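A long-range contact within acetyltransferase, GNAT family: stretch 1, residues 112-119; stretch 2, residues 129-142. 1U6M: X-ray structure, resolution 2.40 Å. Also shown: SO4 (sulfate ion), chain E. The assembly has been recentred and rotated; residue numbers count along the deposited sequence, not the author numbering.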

# COMPACT_ATOMS: atom_id res chain seq x y z
N GLU A 112 -4.77 1.64 -14.94
CA GLU A 112 -3.52 1.94 -14.23
C GLU A 112 -3.03 0.75 -13.38
O GLU A 112 -3.82 -0.13 -13.00
N TRP A 113 -1.73 0.68 -13.12
CA TRP A 113 -1.20 -0.01 -11.95
C TRP A 113 -1.29 1.00 -10.80
O TRP A 113 -0.74 2.11 -10.87
N TYR A 114 -2.11 0.69 -9.80
CA TYR A 114 -2.38 1.65 -8.76
C TYR A 114 -1.42 1.53 -7.54
O TYR A 114 -1.26 0.43 -6.97
N LEU A 115 -0.79 2.65 -7.17
CA LEU A 115 0.08 2.70 -6.00
C LEU A 115 -0.77 2.94 -4.78
O LEU A 115 -1.27 4.03 -4.56
N ASP A 116 -0.92 1.90 -3.96
CA ASP A 116 -1.68 1.94 -2.73
C ASP A 116 -0.91 2.67 -1.61
O ASP A 116 -1.43 3.57 -0.98
N THR A 117 0.34 2.25 -1.36
CA THR A 117 1.09 2.87 -0.33
C THR A 117 2.60 2.78 -0.47
O THR A 117 3.13 1.78 -0.93
N ILE A 118 3.29 3.85 -0.08
CA ILE A 118 4.75 3.76 0.18
C ILE A 118 4.93 4.05 1.66
O ILE A 118 4.51 5.09 2.14
N SER A 119 5.51 3.10 2.38
CA SER A 119 5.67 3.18 3.82
C SER A 119 7.10 3.00 4.20
O SER A 119 7.69 2.02 3.83
N ILE A 129 14.24 6.98 1.20
CA ILE A 129 13.74 5.62 0.87
C ILE A 129 12.43 5.61 0.07
O ILE A 129 12.31 4.90 -0.93
N GLY A 130 11.48 6.46 0.46
CA GLY A 130 10.20 6.55 -0.23
C GLY A 130 10.36 6.96 -1.68
O GLY A 130 9.69 6.45 -2.58
N SER A 131 11.30 7.88 -1.89
CA SER A 131 11.46 8.49 -3.16
C SER A 131 12.20 7.52 -4.03
O SER A 131 11.90 7.45 -5.20
N LYS A 132 13.11 6.73 -3.47
CA LYS A 132 13.72 5.62 -4.25
C LYS A 132 12.81 4.44 -4.58
O LYS A 132 12.97 3.82 -5.60
N LEU A 133 11.91 4.09 -3.67
CA LEU A 133 10.91 3.08 -3.93
C LEU A 133 10.02 3.51 -5.11
O LEU A 133 9.72 2.73 -5.99
N LEU A 134 9.64 4.77 -5.11
CA LEU A 134 8.82 5.36 -6.13
C LEU A 134 9.54 5.34 -7.51
O LEU A 134 8.91 5.02 -8.54
N ASP A 135 10.86 5.62 -7.54
CA ASP A 135 11.64 5.49 -8.78
C ASP A 135 11.61 4.09 -9.41
O ASP A 135 11.86 3.95 -10.61
N ALA A 136 11.39 3.06 -8.60
CA ALA A 136 11.48 1.65 -9.01
C ALA A 136 10.16 1.15 -9.53
O ALA A 136 10.08 0.05 -10.03
N LEU A 137 9.13 1.96 -9.39
CA LEU A 137 7.78 1.50 -9.67
C LEU A 137 7.36 1.41 -11.15
O LEU A 137 6.50 0.60 -11.45
N PRO A 138 7.89 2.27 -12.07
CA PRO A 138 7.55 2.12 -13.50
C PRO A 138 7.79 0.73 -14.07
O PRO A 138 6.98 0.22 -14.80
N GLU A 139 8.91 0.13 -13.74
CA GLU A 139 9.19 -1.24 -14.17
C GLU A 139 8.16 -2.28 -13.65
O GLU A 139 7.80 -3.26 -14.36
N VAL A 140 7.69 -2.06 -12.41
CA VAL A 140 6.60 -2.84 -11.86
C VAL A 140 5.28 -2.64 -12.65
O VAL A 140 4.69 -3.61 -13.06
N ALA A 141 4.81 -1.41 -12.86
CA ALA A 141 3.69 -1.17 -13.73
C ALA A 141 3.93 -1.90 -15.08
O ALA A 141 3.17 -2.74 -15.46
N LYS A 142 5.02 -1.60 -15.77
CA LYS A 142 5.31 -2.19 -17.08
C LYS A 142 5.20 -3.73 -17.08
O LYS A 142 4.44 -4.29 -17.85

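A helix can pack against a β-strand through apolar side chains without any hydrogen bond between them, as in this GNAT-family acetyltransferase. The strand 112-119 and the helical stretch run roughly antiparallel, their axes at 136-137°, and no hydrogen bond joins them; 430 Å² of surface is buried between them, both sides summed.

Three strand residues, Trp-113, Leu-115 and Ile-118, point toward the helical stretch; from the other side Leu-133, Leu-137 and Val-140 point toward the strand, while Leu-134 and Ala-141 point sideways. The aromatic contacts centre on Trp-113 (chi1 t, chi2 94°). Its CH2 lies 3.9 Å from CD2 of Leu-137, and its CZ2 comes within 3.5 Å of CG1 of Val-140, whose t rotamer directs that methyl to the indole. The backbone N of Ala-141 sits over one face of the ring, while CB of Ala-141 is 3.8 Å from CB of Trp-113. The small alanine goes with a close backbone approach here: the two CA atoms are 5.3 Å apart.

The aliphatic contacts follow along the strand. Leu-115 (t, p) places CD1 3.7 Å from CD1 of Leu-137 (m, t) and CD2 4.2 Å from CD1 of Leu-134 (t, p). Leu-137 thus lies against both Trp-113 and Leu-115, its CD2 making the closest approach to the indole and its CD1 the closest to Leu-115. Ile-118 (m, t) also spreads its branches: CD1 reaches CB of Leu-134 at 3.8 Å, whereas CG2 rests 3.6 Å from CA of Gly-130, which has no side chain, and 4.4 Å from CD1 of Leu-133 (m, t).

Polar interactions lie outside this apolar seam. Glu-112 and Ser-119 point away from the helical stretch, and the side chains of Glu-112, Tyr-114 and Asp-116 find hydrogen-bonding partners elsewhere in the structure. At Gly-130, the backbone N donates a weak hydrogen bond of 3.3 Å to O3 of a sulfate ion, probably from the crystallisation liquor.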

# COMPACT_ATOMS: atom_id res chain seq x y z
CB GLU A 112 -3.70 3.22 -13.40
CG GLU A 112 -4.42 2.99 -12.10
CD GLU A 112 -5.01 4.22 -11.52
OE1 GLU A 112 -5.71 4.11 -10.50
OE2 GLU A 112 -4.81 5.30 -12.09
CB TRP A 113 0.21 -0.43 -12.18
CG TRP A 113 0.78 -1.39 -11.12
CD1 TRP A 113 0.80 -2.75 -11.18
CD2 TRP A 113 1.43 -1.03 -9.88
NE1 TRP A 113 1.42 -3.26 -10.05
CE2 TRP A 113 1.81 -2.23 -9.24
CE3 TRP A 113 1.71 0.19 -9.25
CZ2 TRP A 113 2.48 -2.24 -8.01
CZ3 TRP A 113 2.38 0.19 -8.01
CH2 TRP A 113 2.75 -1.01 -7.40
CB TYR A 114 -3.81 1.51 -8.27
CG TYR A 114 -4.14 2.48 -7.15
CD1 TYR A 114 -4.38 2.01 -5.84
CD2 TYR A 114 -4.19 3.85 -7.36
CE1 TYR A 114 -4.70 2.90 -4.80
CE2 TYR A 114 -4.49 4.75 -6.29
CZ TYR A 114 -4.73 4.25 -5.04
OH TYR A 114 -5.01 5.12 -4.00
CB LEU A 115 1.17 3.77 -6.13
CG LEU A 115 2.01 4.13 -4.86
CD1 LEU A 115 2.73 2.94 -4.37
CD2 LEU A 115 3.00 5.36 -5.10
CB ASP A 116 -1.94 0.48 -2.31
CG ASP A 116 -2.88 0.37 -1.14
OD1 ASP A 116 -3.95 -0.24 -1.28
OD2 ASP A 116 -2.58 0.91 -0.07
CB THR A 117 0.61 2.44 1.10
OG1 THR A 117 1.20 3.40 2.01
CG2 THR A 117 1.20 1.17 1.56
CB ILE A 118 5.59 4.76 -0.71
CG1 ILE A 118 5.64 4.27 -2.17
CG2 ILE A 118 6.99 4.94 -0.09
CD1 ILE A 118 6.01 5.30 -3.15
CB SER A 119 4.93 2.06 4.53
OG SER A 119 3.59 2.43 4.53
CB ILE A 129 13.67 4.72 2.10
CG1 ILE A 129 15.12 4.49 2.60
CG2 ILE A 129 12.89 3.36 1.79
CD1 ILE A 129 15.26 3.77 3.93
CB SER A 131 12.12 9.87 -3.04
OG SER A 131 12.94 10.12 -4.19
CB LYS A 132 14.89 4.99 -3.50
CG LYS A 132 16.01 5.87 -3.27
CD LYS A 132 17.06 5.04 -2.56
CE LYS A 132 17.89 4.27 -3.57
NZ LYS A 132 19.32 4.33 -3.11
CB LEU A 133 10.10 2.77 -2.64
CG LEU A 133 10.75 1.78 -1.67
CD1 LEU A 133 10.00 1.79 -0.39
CD2 LEU A 133 10.75 0.39 -2.29
CB LEU A 134 8.47 6.76 -5.65
CG LEU A 134 7.67 7.74 -6.45
CD1 LEU A 134 6.30 7.18 -6.87
CD2 LEU A 134 7.53 8.99 -5.57
CB ASP A 135 13.14 5.87 -8.55
CG ASP A 135 13.35 7.36 -8.34
OD1 ASP A 135 12.44 8.18 -8.60
OD2 ASP A 135 14.46 7.73 -7.90
CB ALA A 136 11.85 0.76 -7.78
CB LEU A 137 6.76 2.33 -8.87
CG LEU A 137 6.65 1.94 -7.36
CD1 LEU A 137 5.61 2.77 -6.68
CD2 LEU A 137 6.42 0.38 -7.13
CB PRO A 138 8.47 3.14 -14.20
CG PRO A 138 8.56 4.23 -13.16
CD PRO A 138 8.79 3.42 -11.89
CB GLU A 139 10.61 -1.58 -13.77
CG GLU A 139 11.68 -0.42 -14.17
CD GLU A 139 11.96 0.73 -13.08
OE1 GLU A 139 11.16 1.71 -12.92
OE2 GLU A 139 13.03 0.70 -12.42
CB VAL A 140 6.38 -2.56 -10.34
CG1 VAL A 140 5.23 -3.43 -9.84
CG2 VAL A 140 7.65 -2.89 -9.60
CB ALA A 141 3.47 0.31 -13.92
CB LYS A 142 6.70 -1.70 -17.58
CG LYS A 142 7.35 -2.54 -18.66
CD LYS A 142 8.37 -1.70 -19.39
CE LYS A 142 9.13 -2.56 -20.44
NZ LYS A 142 10.41 -1.91 -20.97
O2 SO4 E . 10.02 9.16 3.67
O3 SO4 E . 11.56 8.89 2.72
O4 SO4 E . 11.34 9.40 4.30